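Local structure of cytochrome P450 monooxygenase (Rhodococcus sp. ECU0066, 6KBH) at residues V156-I168 with M401-L414. The protein probably catalyses monooxygenation at a heme b, with FMN and a [2Fe-2S] cluster carried in the same self-sufficient chain. Residues are numbered along the deposited sequence; the frame is centred on the assembly and turned at random.
Sequences VRRLTREYVDRFI and MEIQIFLEELTRRL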
loop_
_atom_site.group_PDB
_atom_site.type_symbol
_atom_site.label_atom_id
_atom_site.label_comp_id
_atom_site.label_asym_id
_atom_site.label_seq_id
_atom_site.Cartn_x
_atom_site.Cartn_y
_atom_site.Cartn_z
ATOM N N VAL A 156 -4.614 -9.516 -16.764
ATOM C CA VAL A 156 -5.633 -8.507 -16.499
ATOM C C VAL A 156 -5.507 -7.342 -17.473
ATOM O O VAL A 156 -6.515 -6.745 -17.873
ATOM C CB VAL A 156 -5.553 -8.047 -15.030
ATOM C CG1 VAL A 156 -4.121 -7.750 -14.644
ATOM C CG2 VAL A 156 -6.439 -6.830 -14.789
ATOM N N ARG A 157 -4.283 -7.002 -17.883
ATOM C CA ARG A 157 -4.110 -5.968 -18.897
ATOM C C ARG A 157 -4.715 -6.401 -20.227
ATOM O O ARG A 157 -5.313 -5.586 -20.942
ATOM C CB ARG A 157 -2.628 -5.636 -19.060
ATOM C CG ARG A 157 -2.030 -4.886 -17.884
ATOM C CD ARG A 157 -0.581 -4.521 -18.145
ATOM N NE ARG A 157 -0.023 -3.720 -17.064
ATOM C CZ ARG A 157 -0.157 -2.401 -16.972
ATOM N NH1 ARG A 157 -0.836 -1.736 -17.898
ATOM N NH2 ARG A 157 0.384 -1.749 -15.953
ATOM N N ARG A 158 -4.558 -7.679 -20.580
ATOM C CA ARG A 158 -5.203 -8.210 -21.778
ATOM C C ARG A 158 -6.720 -8.097 -21.677
ATOM O O ARG A 158 -7.379 -7.590 -22.591
ATOM C CB ARG A 158 -4.781 -9.665 -21.997
ATOM C CG ARG A 158 -5.402 -10.321 -23.225
ATOM C CD ARG A 158 -4.959 -11.773 -23.377
ATOM N NE ARG A 158 -5.582 -12.657 -22.394
ATOM C CZ ARG A 158 -6.783 -13.209 -22.538
ATOM N NH1 ARG A 158 -7.500 -12.968 -23.627
ATOM N NH2 ARG A 158 -7.268 -14.003 -21.593
ATOM N N LEU A 159 -7.288 -8.555 -20.559
ATOM C CA LEU A 159 -8.742 -8.575 -20.418
ATOM C C LEU A 159 -9.313 -7.168 -20.286
ATOM O O LEU A 159 -10.410 -6.892 -20.786
ATOM C CB LEU A 159 -9.138 -9.430 -19.217
ATOM C CG LEU A 159 -8.884 -10.928 -19.369
ATOM C CD1 LEU A 159 -9.106 -11.645 -18.051
ATOM C CD2 LEU A 159 -9.776 -11.509 -20.455
ATOM N N THR A 160 -8.596 -6.268 -19.609
ATOM C CA THR A 160 -9.081 -4.898 -19.477
ATOM C C THR A 160 -9.210 -4.222 -20.836
ATOM O O THR A 160 -10.125 -3.415 -21.043
ATOM C CB THR A 160 -8.158 -4.093 -18.557
ATOM O OG1 THR A 160 -8.144 -4.691 -17.255
ATOM C CG2 THR A 160 -8.637 -2.657 -18.428
ATOM N N ARG A 161 -8.336 -4.565 -21.787
ATOM C CA ARG A 161 -8.384 -3.924 -23.096
ATOM C C ARG A 161 -9.317 -4.634 -24.068
ATOM O O ARG A 161 -10.022 -3.969 -24.839
ATOM C CB ARG A 161 -6.988 -3.829 -23.706
ATOM C CG ARG A 161 -7.013 -3.723 -25.224
ATOM C CD ARG A 161 -5.712 -3.151 -25.713
ATOM N NE ARG A 161 -5.228 -2.155 -24.754
ATOM C CZ ARG A 161 -3.957 -1.818 -24.602
ATOM N NH1 ARG A 161 -3.031 -2.399 -25.350
ATOM N NH2 ARG A 161 -3.595 -0.910 -23.701
ATOM N N GLU A 162 -9.344 -5.971 -24.039
ATOM C CA GLU A 162 -10.288 -6.725 -24.861
ATOM C C GLU A 162 -11.702 -6.171 -24.755
ATOM O O GLU A 162 -12.474 -6.245 -25.718
ATOM C CB GLU A 162 -10.284 -8.199 -24.455
ATOM C CG GLU A 162 -9.075 -8.989 -24.909
ATOM C CD GLU A 162 -9.255 -10.480 -24.698
ATOM O OE1 GLU A 162 -10.320 -10.882 -24.181
ATOM O OE2 GLU A 162 -8.334 -11.250 -25.043
ATOM N N TYR A 163 -12.056 -5.615 -23.598
ATOM C CA TYR A 163 -13.386 -5.060 -23.384
ATOM C C TYR A 163 -13.490 -3.604 -23.830
ATOM O O TYR A 163 -14.458 -3.232 -24.499
ATOM C CB TYR A 163 -13.774 -5.195 -21.909
ATOM C CG TYR A 163 -14.396 -6.530 -21.563
ATOM C CD1 TYR A 163 -15.721 -6.801 -21.881
ATOM C CD2 TYR A 163 -13.659 -7.521 -20.925
ATOM C CE1 TYR A 163 -16.296 -8.018 -21.571
ATOM C CE2 TYR A 163 -14.228 -8.742 -20.607
ATOM C CZ TYR A 163 -15.546 -8.985 -20.934
ATOM O OH TYR A 163 -16.117 -10.198 -20.622
ATOM N N VAL A 164 -12.507 -2.769 -23.479
ATOM C CA VAL A 164 -12.646 -1.335 -23.726
ATOM C C VAL A 164 -12.646 -1.026 -25.220
ATOM O O VAL A 164 -13.287 -0.064 -25.661
ATOM C CB VAL A 164 -11.549 -0.546 -22.980
ATOM C CG1 VAL A 164 -10.211 -1.109 -23.294
ATOM C CG2 VAL A 164 -11.583 0.932 -23.342
ATOM N N ASP A 165 -11.964 -1.836 -26.031
ATOM C CA ASP A 165 -11.906 -1.551 -27.458
ATOM C C ASP A 165 -13.176 -1.945 -28.206
ATOM O O ASP A 165 -13.291 -1.646 -29.399
ATOM C CB ASP A 165 -10.688 -2.236 -28.093
ATOM C CG ASP A 165 -10.748 -3.753 -28.013
ATOM O OD1 ASP A 165 -11.770 -4.302 -27.551
ATOM O OD2 ASP A 165 -9.762 -4.400 -28.420
ATOM N N ARG A 166 -14.121 -2.623 -27.552
ATOM C CA ARG A 166 -15.396 -2.900 -28.205
ATOM C C ARG A 166 -16.255 -1.645 -28.276
ATOM O O ARG A 166 -16.953 -1.418 -29.271
ATOM C CB ARG A 166 -16.138 -4.011 -27.464
ATOM C CG ARG A 166 -15.292 -5.235 -27.199
ATOM C CD ARG A 166 -16.128 -6.375 -26.655
ATOM N NE ARG A 166 -15.288 -7.470 -26.183
ATOM C CZ ARG A 166 -15.748 -8.656 -25.801
ATOM N NH1 ARG A 166 -17.051 -8.907 -25.834
ATOM N NH2 ARG A 166 -14.905 -9.591 -25.387
ATOM N N PHE A 167 -16.208 -0.819 -27.232
ATOM C CA PHE A 167 -17.017 0.388 -27.139
ATOM C C PHE A 167 -16.182 1.659 -27.259
ATOM O O PHE A 167 -16.656 2.743 -26.908
ATOM C CB PHE A 167 -17.826 0.364 -25.835
ATOM C CG PHE A 167 -16.993 0.185 -24.582
ATOM C CD1 PHE A 167 -15.973 1.066 -24.255
ATOM C CD2 PHE A 167 -17.238 -0.881 -23.733
ATOM C CE1 PHE A 167 -15.219 0.888 -23.103
ATOM C CE2 PHE A 167 -16.489 -1.066 -22.584
ATOM C CZ PHE A 167 -15.483 -0.182 -22.266
ATOM N N ILE A 168 -14.954 1.546 -27.772
ATOM C CA ILE A 168 -14.017 2.669 -27.786
ATOM C C ILE A 168 -14.493 3.788 -28.704
ATOM O O ILE A 168 -14.254 4.972 -28.431
ATOM C CB ILE A 168 -12.625 2.167 -28.203
ATOM C CG1 ILE A 168 -11.688 3.329 -28.530
ATOM C CG2 ILE A 168 -12.733 1.315 -29.434
ATOM C CD1 ILE A 168 -11.309 4.140 -27.354
ATOM N N MET A 401 -4.449 -4.121 -7.726
ATOM C CA MET A 401 -3.884 -4.166 -9.071
ATOM C C MET A 401 -4.969 -3.959 -10.118
ATOM O O MET A 401 -4.821 -3.149 -11.041
ATOM C CB MET A 401 -3.173 -5.504 -9.290
ATOM C CG MET A 401 -2.880 -5.811 -10.745
ATOM S SD MET A 401 -2.458 -7.531 -11.076
ATOM C CE MET A 401 -0.809 -7.604 -10.378
ATOM N N GLU A 402 -6.078 -4.682 -9.969
ATOM C CA GLU A 402 -7.169 -4.636 -10.935
ATOM C C GLU A 402 -7.689 -3.218 -11.134
ATOM O O GLU A 402 -7.870 -2.760 -12.270
ATOM C CB GLU A 402 -8.285 -5.539 -10.437
ATOM C CG GLU A 402 -8.923 -6.383 -11.471
ATOM C CD GLU A 402 -9.715 -7.485 -10.838
ATOM O OE1 GLU A 402 -9.499 -7.776 -9.642
ATOM O OE2 GLU A 402 -10.590 -8.028 -11.518
ATOM N N ILE A 403 -7.954 -2.514 -10.034
ATOM C CA ILE A 403 -8.444 -1.144 -10.127
ATOM C C ILE A 403 -7.402 -0.256 -10.788
ATOM O O ILE A 403 -7.717 0.551 -11.674
ATOM C CB ILE A 403 -8.824 -0.612 -8.735
ATOM C CG1 ILE A 403 -9.922 -1.467 -8.110
ATOM C CG2 ILE A 403 -9.289 0.826 -8.837
ATOM C CD1 ILE A 403 -11.223 -1.384 -8.835
ATOM N N GLN A 404 -6.144 -0.390 -10.364
ATOM C CA GLN A 404 -5.076 0.463 -10.882
ATOM C C GLN A 404 -4.965 0.407 -12.401
ATOM O O GLN A 404 -4.729 1.428 -13.046
ATOM C CB GLN A 404 -3.747 0.068 -10.246
ATOM C CG GLN A 404 -3.371 0.883 -9.039
ATOM C CD GLN A 404 -2.286 0.206 -8.259
ATOM O OE1 GLN A 404 -2.547 -0.742 -7.532
ATOM N NE2 GLN A 404 -1.051 0.658 -8.434
ATOM N N ILE A 405 -5.110 -0.778 -12.988
ATOM C CA ILE A 405 -4.996 -0.912 -14.438
ATOM C C ILE A 405 -6.273 -0.464 -15.142
ATOM O O ILE A 405 -6.212 0.163 -16.210
ATOM C CB ILE A 405 -4.582 -2.345 -14.828
ATOM C CG1 ILE A 405 -3.466 -2.842 -13.946
ATOM C CG2 ILE A 405 -4.069 -2.352 -16.241
ATOM C CD1 ILE A 405 -3.403 -4.335 -13.825
ATOM N N PHE A 406 -7.432 -0.843 -14.603
ATOM C CA PHE A 406 -8.673 -0.273 -15.093
ATOM C C PHE A 406 -8.544 1.238 -15.220
ATOM O O PHE A 406 -8.848 1.826 -16.270
ATOM C CB PHE A 406 -9.844 -0.593 -14.159
ATOM C CG PHE A 406 -10.189 -2.051 -14.023
ATOM C CD1 PHE A 406 -9.741 -2.979 -14.950
ATOM C CD2 PHE A 406 -10.995 -2.485 -12.985
ATOM C CE1 PHE A 406 -10.078 -4.314 -14.819
ATOM C CE2 PHE A 406 -11.338 -3.821 -12.850
ATOM C CZ PHE A 406 -10.879 -4.733 -13.772
ATOM N N LEU A 407 -8.097 1.873 -14.146
ATOM C CA LEU A 407 -7.964 3.314 -14.087
ATOM C C LEU A 407 -6.702 3.826 -14.767
ATOM O O LEU A 407 -6.515 5.043 -14.835
ATOM C CB LEU A 407 -8.001 3.787 -12.630
ATOM C CG LEU A 407 -8.123 5.293 -12.385
ATOM C CD1 LEU A 407 -9.389 5.845 -13.039
ATOM C CD2 LEU A 407 -8.074 5.621 -10.903
ATOM N N GLU A 408 -5.818 2.971 -15.280
ATOM C CA GLU A 408 -4.830 3.633 -16.120
ATOM C C GLU A 408 -5.249 3.620 -17.583
ATOM O O GLU A 408 -5.093 4.635 -18.267
ATOM C CB GLU A 408 -3.418 3.048 -15.937
ATOM C CG GLU A 408 -3.155 1.630 -16.369
ATOM C CD GLU A 408 -1.712 1.445 -16.829
ATOM O OE1 GLU A 408 -1.272 2.186 -17.734
ATOM O OE2 GLU A 408 -1.022 0.552 -16.295
ATOM N N GLU A 409 -5.846 2.527 -18.063
ATOM C CA GLU A 409 -6.266 2.490 -19.459
ATOM C C GLU A 409 -7.332 3.539 -19.757
ATOM O O GLU A 409 -7.284 4.198 -20.801
ATOM C CB GLU A 409 -6.777 1.103 -19.838
ATOM C CG GLU A 409 -6.989 0.996 -21.337
ATOM C CD GLU A 409 -7.219 -0.414 -21.828
ATOM O OE1 GLU A 409 -7.452 -1.313 -20.997
ATOM O OE2 GLU A 409 -7.148 -0.622 -23.060
ATOM N N LEU A 410 -8.308 3.705 -18.859
ATOM C CA LEU A 410 -9.377 4.663 -19.125
ATOM C C LEU A 410 -8.900 6.103 -18.978
ATOM O O LEU A 410 -9.477 7.008 -19.591
ATOM C CB LEU A 410 -10.571 4.391 -18.211
ATOM C CG LEU A 410 -11.104 2.957 -18.241
ATOM C CD1 LEU A 410 -12.152 2.767 -17.169
ATOM C CD2 LEU A 410 -11.663 2.596 -19.610
ATOM N N THR A 411 -7.862 6.342 -18.174
ATOM C CA THR A 411 -7.259 7.670 -18.143
ATOM C C THR A 411 -6.277 7.874 -19.286
ATOM O O THR A 411 -6.073 9.010 -19.726
ATOM C CB THR A 411 -6.554 7.913 -16.812
ATOM O OG1 THR A 411 -5.446 7.009 -16.678
ATOM C CG2 THR A 411 -7.528 7.729 -15.661
ATOM N N ARG A 412 -5.651 6.800 -19.765
ATOM C CA ARG A 412 -4.778 6.909 -20.928
ATOM C C ARG A 412 -5.586 7.203 -22.183
ATOM O O ARG A 412 -5.409 8.244 -22.826
ATOM C CB ARG A 412 -3.975 5.621 -21.106
ATOM C CG ARG A 412 -2.852 5.435 -20.109
ATOM C CD ARG A 412 -1.554 6.031 -20.605
ATOM N NE ARG A 412 -0.433 5.599 -19.778
ATOM C CZ ARG A 412 0.093 4.377 -19.811
ATOM N NH1 ARG A 412 -0.397 3.460 -20.635
ATOM N NH2 ARG A 412 1.112 4.072 -19.020
ATOM N N ARG A 413 -6.498 6.298 -22.534
ATOM C CA ARG A 413 -7.138 6.352 -23.841
ATOM C C ARG A 413 -8.245 7.400 -23.901
ATOM O O ARG A 413 -8.364 8.115 -24.902
ATOM C CB ARG A 413 -7.676 4.967 -24.208
ATOM C CG ARG A 413 -6.573 3.934 -24.389
ATOM C CD ARG A 413 -7.097 2.511 -24.480
ATOM N NE ARG A 413 -7.832 2.252 -25.711
ATOM C CZ ARG A 413 -8.235 1.045 -26.098
ATOM N NH1 ARG A 413 -7.965 -0.019 -25.355
ATOM N NH2 ARG A 413 -8.901 0.901 -27.235
ATOM N N LEU A 414 -9.062 7.518 -22.854
ATOM C CA LEU A 414 -10.237 8.391 -22.866
ATOM C C LEU A 414 -10.194 9.420 -21.741
ATOM O O LEU A 414 -11.058 9.417 -20.856
ATOM C CB LEU A 414 -11.521 7.568 -22.775
ATOM C CG LEU A 414 -11.628 6.272 -23.581
ATOM C CD1 LEU A 414 -13.053 5.750 -23.580
ATOM C CD2 LEU A 414 -11.179 6.522 -24.996
#
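Arg-161 NE donates to Glu-409 OE2 at 3.0 Å, nearly straight at 174°. The oxygen lies in the guanidinium plane, but the bond meets the carboxylate from above its own plane. Arg-413 NH1 grips the same OE2 from the opposite face. Glu-409 reaches them with an extended chain, its CG anti to the backbone N (chi1 -170°). Val-164 CG2 lies over one face of the Arg-413 guanidinium, toward its rim.

Arg-157 NH1 lies 2.8 Å from Glu-408 OE2, its guanidinium almost perpendicular to the carboxylate (89°). Ile-405 CG2 sits over one face of this guanidinium, near the rim. Arg-412 joins this second network by charge alone. Beside the charged pairs, Thr-160 OG1 sits at the edge of the Phe-406 ring and bonds back to Val-156 O. Apolar contacts lie at both ends: Val-156 CG1 on Ile-405 CD1 at 3.6 Å, and Ile-168 on Leu-414.

Farther out, Glu-450 forms a salt bridge with Arg-413 NE, and helix 284-300 backs Phe-406 and Leu-410. Helix 396-413 follows the heme-ligating Cys-393 of the P450 fold. A leucine in place of Arg-161 would probably cost Glu-409 its salt bridge to the other helix, leaving Arg-413 of its own helix to balance the carboxylate. One carboxylate oxygen shared by an arginine from each helix probably holds helices 153-164 and 396-413 in register along a largely buried face.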